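Local coordinates for OmpA family protein (Klebsiella pneumoniae subsp. pneumoniae, PDB 7RJJ), which probably binds peptidoglycan of the cell wall through this OmpA-like domain of a membrane protein, here holding D-alanine, a constituent of peptidoglycan stem peptides, at residues H50-G55 and L108-E113; S32-I37 and D73-T78. All coordinates share one frame; numbering follows the deposited sequence. Where two conformers were deposited one is given.

Contact 1 (H50-G55 and L108-E113); sequences HTDSVG and LNRRVE. With DAL (D-alanine), chain C.
The guanidinium of R111 lies flat over one face of the H50 imidazole, planes 20° apart and centres 3.6 Å from each other, with NH2 above the middle of the ring. R111 reaches there on a chain extended from CG to NE, and its edges fix the rotation of the group: NE meets E113 OE2 at 2.8 Å in a nearly straight salt bridge, NH1 bonds to N109 O and to a water that in turn donates to T51 O, and NH2 goes to R95 O. With this hydrogen-bonding edge occupied, the flat face is what R111 offers to H50; Y91 also meets the imidazole, its ring parallel to it. E113 CG comes obliquely to NE2 of H50 at 3.5 Å. Between the backbones, H50 N donates to R111 O at 2.9 Å.

At the pocket end, D52 and R110 run side by side with carboxylate and guanidinium planes 88° apart. R110 bends at chi3 (-66°), which carries NH1 to D52 OD2 for a 2.9 Å salt bridge lying in the guanidinium plane, while NE is held by F15 O. D-alanine sits against this pair: D52 N donates to its carboxylate OXT at 3.0 Å, V54 O receives its ammonium, and R110 CD packs on its O at 3.3 Å. R67, G18 and N60 complete the grip on the ligand, consistent with the recognition of peptidoglycan by OmpA-like domains. The touching parts of the two segments run antiparallel, joining the loop between strand 43-49 and helix 57-77 to the turn where helix 103-109 gives way to strand 112-117, with T51 and R110 packed on helix 57-77.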
ATOM      1  N   HIS A  50       0.521   5.801   2.240  1.00 11.51           N
ATOM      2  CA  HIS A  50       1.203   6.762   3.131  1.00 12.15           C
ATOM      3  C   HIS A  50       2.004   7.752   2.286  1.00 13.18           C
ATOM      4  O   HIS A  50       2.252   7.471   1.087  1.00 13.56           O
ATOM      5  CB  HIS A  50       2.143   6.023   4.083  1.00 12.81           C
ATOM      6  CG  HIS A  50       1.474   5.036   4.978  1.00 12.59           C
ATOM      7  ND1 HIS A  50       1.134   5.346   6.274  1.00 13.13           N
ATOM      8  CD2 HIS A  50       1.136   3.743   4.789  1.00 12.34           C
ATOM      9  CE1 HIS A  50       0.583   4.298   6.850  1.00 13.34           C
ATOM     10  NE2 HIS A  50       0.561   3.291   5.957  1.00 12.59           N
ATOM     11  N   THR A  51       2.407   8.847   2.909  1.00 14.18           N
ATOM     12  CA  THR A  51       3.221   9.883   2.218  1.00 15.61           C
ATOM     13  C   THR A  51       4.316  10.367   3.160  1.00 16.97           C
ATOM     14  O   THR A  51       4.253  10.030   4.356  1.00 16.61           O
ATOM     15  CB  THR A  51       2.377  11.105   1.836  1.00 15.82           C
ATOM     16  OG1 THR A  51       2.054  11.828   3.025  1.00 15.92           O
ATOM     17  CG2 THR A  51       1.099  10.737   1.117  1.00 15.60           C
ATOM     18  N   ASP A  52       5.318  11.063   2.608  1.00 18.86           N
ATOM     19  CA  ASP A  52       6.327  11.722   3.474  1.00 20.99           C
ATOM     20  C   ASP A  52       5.636  13.010   3.946  1.00 21.65           C
ATOM     21  O   ASP A  52       4.490  13.262   3.496  1.00 20.31           O
ATOM     22  CB  ASP A  52       7.661  11.911   2.739  1.00 23.08           C
ATOM     23  CG  ASP A  52       7.572  12.767   1.490  1.00 23.71           C
ATOM     24  OD1 ASP A  52       6.665  13.609   1.436  1.00 24.23           O
ATOM     25  OD2 ASP A  52       8.413  12.573   0.568  1.00 25.54           O
ATOM     26  N   SER A  53       6.274  13.801   4.805  1.00 22.95           N
ATOM     27  CA  SER A  53       5.595  15.021   5.322  1.00 24.20           C
ATOM     28  C   SER A  53       5.776  16.226   4.376  1.00 24.86           C
ATOM     29  O   SER A  53       5.416  17.326   4.789  1.00 25.32           O
ATOM     30  CB  SER A  53       6.099  15.347   6.700  1.00 25.73           C
ATOM     31  OG  SER A  53       7.480  15.635   6.648  1.00 26.20           O
ATOM     32  N   VAL A  54       6.314  16.032   3.165  1.00 25.96           N
ATOM     33  CA  VAL A  54       6.491  17.178   2.214  1.00 28.18           C
ATOM     34  C   VAL A  54       5.122  17.517   1.613  1.00 28.16           C
ATOM     35  O   VAL A  54       4.303  16.598   1.444  1.00 27.42           O
ATOM     36  CB  VAL A  54       7.542  16.880   1.124  1.00 29.56           C
ATOM     37  CG1 VAL A  54       7.572  17.945   0.034  1.00 31.44           C
ATOM     38  CG2 VAL A  54       8.931  16.698   1.718  1.00 30.90           C
ATOM     39  N   GLY A  55       4.851  18.801   1.383  1.00 30.27           N
ATOM     40  CA  GLY A  55       3.565  19.205   0.787  1.00 32.15           C
ATOM     41  C   GLY A  55       2.509  19.513   1.836  1.00 33.81           C
ATOM     42  O   GLY A  55       2.883  19.721   3.015  1.00 34.11           O
ATOM     43  N   LEU A 108      11.305   6.151   2.091  1.00 20.81           N
ATOM     44  CA  LEU A 108      10.721   4.987   2.810  1.00 19.88           C
ATOM     45  C   LEU A 108       9.275   5.294   3.218  1.00 17.73           C
ATOM     46  O   LEU A 108       8.443   4.356   3.179  1.00 16.79           O
ATOM     47  CB  LEU A 108      11.576   4.647   4.037  1.00 21.13           C
ATOM     48  CG  LEU A 108      12.854   3.854   3.760  1.00 23.42           C
ATOM     49  CD1 LEU A 108      13.736   3.792   4.998  1.00 25.15           C
ATOM     50  CD2 LEU A 108      12.546   2.451   3.260  1.00 23.74           C
ATOM     51  N   ASN A 109       8.979   6.557   3.542  1.00 17.18           N
ATOM     52  CA  ASN A 109       7.618   6.942   4.007  1.00 16.01           C
ATOM     53  C   ASN A 109       6.608   6.904   2.849  1.00 15.50           C
ATOM     54  O   ASN A 109       5.400   6.672   3.126  1.00 14.84           O
ATOM     55  CB  ASN A 109       7.646   8.286   4.734  1.00 16.49           C
ATOM     56  CG  ASN A 109       8.337   8.202   6.079  1.00 17.27           C
ATOM     57  OD1 ASN A 109       8.249   7.179   6.769  1.00 17.07           O
ATOM     58  ND2 ASN A 109       9.004   9.279   6.476  1.00 18.18           N
ATOM     59  N   ARG A 110       7.055   7.169   1.620  1.00 16.36           N
ATOM     60  CA  ARG A 110       6.167   7.097   0.430  1.00 16.33           C
ATOM     61  C   ARG A 110       5.917   5.611   0.186  1.00 15.83           C
ATOM     62  O   ARG A 110       6.709   4.990  -0.544  1.00 16.38           O
ATOM     63  CB  ARG A 110       6.834   7.801  -0.759  1.00 17.83           C
ATOM     64  CG  ARG A 110       7.177   9.258  -0.489  1.00 18.81           C
ATOM     65  CD  ARG A 110       7.661   9.995  -1.726  1.00 20.62           C
ATOM     66  NE  ARG A 110       8.932   9.523  -2.269  1.00 21.78           N
ATOM     67  CZ  ARG A 110      10.134  10.067  -2.016  1.00 22.87           C
ATOM     68  NH1 ARG A 110      10.248  11.096  -1.200  1.00 22.83           N
ATOM     69  NH2 ARG A 110      11.221   9.566  -2.577  1.00 24.12           N
ATOM     70  N   ARG A 111       4.834   5.066   0.751  1.00 14.89           N
ATOM     71  CA  ARG A 111       4.705   3.599   0.672  1.00 14.85           C
ATOM     72  C   ARG A 111       3.256   3.128   0.814  1.00 13.62           C
ATOM     73  O   ARG A 111       2.352   3.946   1.077  1.00 13.26           O
ATOM     74  CB  ARG A 111       5.503   3.040   1.850  1.00 15.53           C
ATOM     75  CG  ARG A 111       4.812   3.269   3.187  1.00 15.33           C
ATOM     76  CD  ARG A 111       5.710   3.055   4.386  1.00 16.61           C
ATOM     77  NE  ARG A 111       4.924   2.961   5.612  1.00 16.95           N
ATOM     78  CZ  ARG A 111       4.516   3.994   6.334  1.00 17.86           C
ATOM     79  NH1 ARG A 111       4.809   5.233   5.964  1.00 18.66           N
ATOM     80  NH2 ARG A 111       3.803   3.786   7.429  1.00 18.08           N
ATOM     81  N   VAL A 112       3.075   1.825   0.655  1.00 13.57           N
ATOM     82  CA  VAL A 112       1.769   1.155   0.892  1.00 12.83           C
ATOM     83  C   VAL A 112       2.020  -0.025   1.839  1.00 13.44           C
ATOM     84  O   VAL A 112       3.072  -0.685   1.708  1.00 14.51           O
ATOM     85  CB  VAL A 112       1.102   0.726  -0.426  1.00 12.89           C
ATOM     86  CG1 VAL A 112       0.101  -0.399  -0.216  1.00 12.35           C
ATOM     87  CG2 VAL A 112       0.476   1.908  -1.148  1.00 13.04           C
ATOM     88  N   GLU A 113       1.106  -0.218   2.786  1.00 13.95           N
ATOM     89  CA  GLU A 113       1.109  -1.311   3.784  1.00 15.47           C
ATOM     90  C   GLU A 113      -0.132  -2.167   3.510  1.00 14.17           C
ATOM     91  O   GLU A 113      -1.189  -1.569   3.195  1.00 13.92           O
ATOM     92  CB  GLU A 113       1.019  -0.744   5.204  1.00 17.89           C
ATOM     93  CG  GLU A 113       2.142   0.201   5.599  1.00 20.97           C
ATOM     94  CD  GLU A 113       3.479  -0.440   5.922  1.00 25.27           C
ATOM     95  OE1 GLU A 113       3.587  -1.696   5.820  1.00 28.24           O
ATOM     96  OE2 GLU A 113       4.411   0.316   6.312  1.00 29.86           O
TER
HETATM   97  N   DAL C 601       4.521  14.303   0.476  1.00 24.99           N
HETATM   98  CA  DAL C 601       5.143  14.010  -0.851  1.00 25.85           C
HETATM   99  CB  DAL C 601       4.511  14.870  -1.915  1.00 29.05           C
HETATM  100  C   DAL C 601       5.006  12.515  -1.173  1.00 25.73           C
HETATM  101  O   DAL C 601       5.172  12.100  -2.318  1.00 23.42           O
HETATM  102  OXT DAL C 601       4.750  11.681  -0.299  1.00 22.22           O
HETATM  103  O   HOH W   1       4.249   8.145   6.216  1.00 23.33           O

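Contact 2 (S32-I37 and D73-T78); sequences SSLMDI and DWMRDT
L34, I37 and S33 on one helix close round the selenomethionine M75 of the other, and the contact across the two segments is apolar. The selenium lies 3.9 Å from L34 CB and the same distance from I37 CD1, so it sits between two turns of helix 32-37. M75 bends at chi2 (-68°), which sets the selenium against L34, and the extended last torsion takes CE on to S33 CB at 3.6 Å. The L34 and M75 side chains pass alongside one another, pointing opposite ways, whereas I37 crosses M75 at a slant.

The aromatic part is smaller. L34 CD2 approaches the six-membered ring of W74 at CZ3, 4.0 Å away, the two side chains meeting nearly at a right angle. One face of the same indole carries T78 CB over its centre, 3.7 Å above the plane.

Helices 27-38 and 57-77 belong to the alpha/beta OmpA C-terminal-like fold, in which helices pack against a mixed sheet; the axes of the segments 32-37 and 73-77 approach to 10.9 Å and cross at -60°. M75 also touches F86 of strand 86-90, and I37 rests on L116 of strand 112-117.

The charged side chains of 73-77, D73, R76 and D77, take no part in the contact and form a network of their own. R76 grips D77 side-on, NE to OD1 at 2.8 Å and NH2 to OD2, with D73 nearby as a charge partner only and D83 as a further salt-bridge partner at NH1.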
ATOM      1  N   SER A  32       5.916 -10.304  -4.313  1.00 22.06           N
ATOM      2  CA  SER A  32       6.073 -10.887  -2.953  1.00 22.93           C
ATOM      3  C   SER A  32       4.771 -10.731  -2.148  1.00 21.17           C
ATOM      4  O   SER A  32       4.342 -11.723  -1.486  1.00 21.58           O
ATOM      5  CB  SER A  32       7.249 -10.279  -2.238  1.00 23.86           C
ATOM      6  OG  SER A  32       7.362 -10.831  -0.940  1.00 25.15           O
ATOM      7  N   SER A  33       4.164  -9.546  -2.201  1.00 19.68           N
ATOM      8  CA  SER A  33       2.877  -9.302  -1.494  1.00 18.39           C
ATOM      9  C   SER A  33       1.785 -10.177  -2.108  1.00 17.96           C
ATOM     10  O   SER A  33       0.970 -10.723  -1.345  1.00 17.22           O
ATOM     11  CB  SER A  33       2.478  -7.858  -1.555  1.00 17.27           C
ATOM     12  OG  SER A  33       3.409  -7.052  -0.853  1.00 18.68           O
ATOM     13  N   LEU A  34       1.784 -10.270  -3.440  1.00 18.35           N
ATOM     14  CA  LEU A  34       0.789 -11.069  -4.188  1.00 19.01           C
ATOM     15  C   LEU A  34       0.798 -12.513  -3.694  1.00 21.00           C
ATOM     16  O   LEU A  34      -0.263 -13.068  -3.414  1.00 20.61           O
ATOM     17  CB  LEU A  34       1.087 -10.969  -5.686  1.00 19.52           C
ATOM     18  CG  LEU A  34       0.190 -11.822  -6.581  1.00 20.42           C
ATOM     19  CD1 LEU A  34      -1.273 -11.448  -6.398  1.00 18.96           C
ATOM     20  CD2 LEU A  34       0.593 -11.693  -8.040  1.00 21.60           C
HETATM   21  N   MSE A  35       1.996 -13.101  -3.578  0.50 22.63           N
HETATM   22  CA  MSE A  35       2.112 -14.483  -3.144  0.50 25.03           C
HETATM   23  C   MSE A  35       1.516 -14.629  -1.740  0.50 24.29           C
HETATM   24  O   MSE A  35       0.758 -15.577  -1.477  0.50 24.96           O
HETATM   25  CB  MSE A  35       3.568 -14.949  -3.248  0.50 27.45           C
HETATM   26  CG  MSE A  35       3.856 -15.679  -4.544  0.50 30.16           C
HETATM   27 SE   MSE A  35       5.753 -15.723  -5.009  0.50 33.29          SE
HETATM   28  CE  MSE A  35       6.820 -14.309  -4.168  0.50 31.87           C
ATOM     29  N   ASP A  36       1.809 -13.662  -0.858  1.00 23.16           N
ATOM     30  CA  ASP A  36       1.266 -13.683   0.494  1.00 23.09           C
ATOM     31  C   ASP A  36      -0.270 -13.604   0.433  1.00 21.52           C
ATOM     32  O   ASP A  36      -0.928 -14.292   1.235  1.00 21.52           O
ATOM     33  CB  ASP A  36       1.830 -12.550   1.356  1.00 22.93           C
ATOM     34  CG  ASP A  36       3.314 -12.677   1.677  1.00 24.82           C
ATOM     35  OD1 ASP A  36       3.818 -13.798   1.667  1.00 27.31           O
ATOM     36  OD2 ASP A  36       3.951 -11.637   1.930  1.00 25.74           O
ATOM     37  N   ILE A  37      -0.806 -12.800  -0.489  1.00 19.64           N
ATOM     38  CA  ILE A  37      -2.284 -12.666  -0.686  1.00 19.11           C
ATOM     39  C   ILE A  37      -2.855 -13.996  -1.204  1.00 20.94           C
ATOM     40  O   ILE A  37      -3.921 -14.426  -0.680  1.00 20.91           O
ATOM     41  CB  ILE A  37      -2.614 -11.486  -1.631  1.00 17.57           C
ATOM     42  CG1 ILE A  37      -2.428 -10.149  -0.910  1.00 16.39           C
ATOM     43  CG2 ILE A  37      -4.020 -11.617  -2.210  1.00 17.55           C
ATOM     44  CD1 ILE A  37      -2.322  -8.937  -1.808  1.00 15.68           C
ATOM     45  N   ASP A  73      -5.058  -1.845  -7.811  1.00 17.24           N
ATOM     46  CA  ASP A  73      -5.230  -2.047  -9.276  1.00 19.03           C
ATOM     47  C   ASP A  73      -4.215  -3.071  -9.800  1.00 18.97           C
ATOM     48  O   ASP A  73      -4.599  -3.912 -10.635  1.00 19.34           O
ATOM     49  CB  ASP A  73      -5.077  -0.737 -10.056  1.00 21.04           C
ATOM     50  CG  ASP A  73      -6.178   0.288  -9.851  1.00 22.32           C
ATOM     51  OD1 ASP A  73      -7.121   0.011  -9.084  1.00 21.61           O
ATOM     52  OD2 ASP A  73      -6.072   1.371 -10.479  1.00 25.32           O
ATOM     53  N   TRP A  74      -2.970  -3.010  -9.322  1.00 18.21           N
ATOM     54  CA  TRP A  74      -1.953  -3.982  -9.802  1.00 18.91           C
ATOM     55  C   TRP A  74      -2.342  -5.393  -9.358  1.00 18.73           C
ATOM     56  O   TRP A  74      -2.352  -6.326 -10.162  1.00 19.69           O
ATOM     57  CB  TRP A  74      -0.558  -3.601  -9.301  1.00 18.62           C
ATOM     58  CG  TRP A  74       0.546  -4.409  -9.910  1.00 19.89           C
ATOM     59  CD1 TRP A  74       1.313  -4.065 -10.986  1.00 21.68           C
ATOM     60  CD2 TRP A  74       1.012  -5.701  -9.479  1.00 19.87           C
ATOM     61  NE1 TRP A  74       2.238  -5.039 -11.239  1.00 22.75           N
ATOM     62  CE2 TRP A  74       2.065  -6.066 -10.346  1.00 21.85           C
ATOM     63  CE3 TRP A  74       0.646  -6.584  -8.459  1.00 18.86           C
ATOM     64  CZ2 TRP A  74       2.754  -7.271 -10.211  1.00 22.83           C
ATOM     65  CZ3 TRP A  74       1.329  -7.774  -8.324  1.00 19.80           C
ATOM     66  CH2 TRP A  74       2.367  -8.112  -9.193  1.00 21.84           C
HETATM   67  N   MSE A  75      -2.688  -5.540  -8.077  1.00 17.44           N
HETATM   68  CA  MSE A  75      -3.029  -6.849  -7.536  1.00 18.14           C
HETATM   69  C   MSE A  75      -4.240  -7.433  -8.264  1.00 18.76           C
HETATM   70  O   MSE A  75      -4.281  -8.622  -8.556  1.00 19.18           O
HETATM   71  CB  MSE A  75      -3.330  -6.750  -6.042  1.00 17.19           C
HETATM   72  CG  MSE A  75      -2.171  -6.291  -5.203  1.00 17.45           C
HETATM   73 SE   MSE A  75      -0.728  -7.607  -5.127  1.00 20.97          SE
HETATM   74  CE  MSE A  75       0.673  -6.488  -4.352  1.00 19.16           C
ATOM     75  N   ARG A  76      -5.199  -6.583  -8.597  1.00 19.00           N
ATOM     76  CA  ARG A  76      -6.441  -7.067  -9.253  1.00 20.95           C
ATOM     77  C   ARG A  76      -6.177  -7.381 -10.724  1.00 22.88           C
ATOM     78  O   ARG A  76      -6.531  -8.467 -11.152  1.00 24.56           O
ATOM     79  CB  ARG A  76      -7.531  -5.997  -9.137  1.00 21.26           C
ATOM     80  CG  ARG A  76      -8.815  -6.268  -9.899  1.00 23.45           C
ATOM     81  CD  ARG A  76      -9.600  -4.981 -10.007  1.00 24.53           C
ATOM     82  NE  ARG A  76      -8.929  -3.982 -10.817  1.00 26.28           N
ATOM     83  CZ  ARG A  76      -9.093  -2.671 -10.709  1.00 27.27           C
ATOM     84  NH1 ARG A  76      -9.913  -2.170  -9.800  1.00 27.74           N
ATOM     85  NH2 ARG A  76      -8.430  -1.860 -11.512  1.00 28.57           N
ATOM     86  N   ASP A  77      -5.543  -6.465 -11.433  1.00 23.18           N
ATOM     87  CA  ASP A  77      -5.371  -6.602 -12.905  1.00 25.59           C
ATOM     88  C   ASP A  77      -4.168  -7.496 -13.249  1.00 26.23           C
ATOM     89  O   ASP A  77      -4.314  -8.346 -14.146  1.00 27.99           O
ATOM     90  CB  ASP A  77      -5.288  -5.216 -13.554  1.00 26.91           C
ATOM     91  CG  ASP A  77      -6.560  -4.388 -13.383  1.00 27.40           C
ATOM     92  OD1 ASP A  77      -7.617  -4.985 -13.089  1.00 27.27           O
ATOM     93  OD2 ASP A  77      -6.480  -3.154 -13.532  1.00 28.70           O
ATOM     94  N   THR A  78      -3.028  -7.297 -12.590  1.00 24.98           N
ATOM     95  CA  THR A  78      -1.824  -8.123 -12.869  1.00 26.39           C
ATOM     96  C   THR A  78      -1.837  -9.401 -12.016  1.00 25.95           C
ATOM     97  O   THR A  78      -1.339 -10.428 -12.514  1.00 27.60           O
ATOM     98  CB  THR A  78      -0.551  -7.297 -12.653  1.00 26.25           C
ATOM     99  OG1 THR A  78      -0.640  -6.185 -13.540  1.00 27.49           O
ATOM    100  CG2 THR A  78       0.721  -8.066 -12.924  1.00 27.88           C
TER

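Contacts 1 and 2 lie on opposite sides of the domain's centre, their own centres about 20 Å apart and their nearest atoms about 7 Å apart, without touching. Along the chain the segments alternate: 32-37, 50-55, 73-78, 108-113. Strand 43-49 follows helix 27-38 and leads into the loop of contact 1; helix 57-77 then runs from beside the D-alanine site, where N60 and R67 reach the ligand, to its C-terminal end in contact 2. Strand 112-117 likewise begins in contact 1 and carries L116 to I37. One helix and one sheet strand thus span both ends, contact 1 shaping the ligand pocket and contact 2 joining two helices over the sheet.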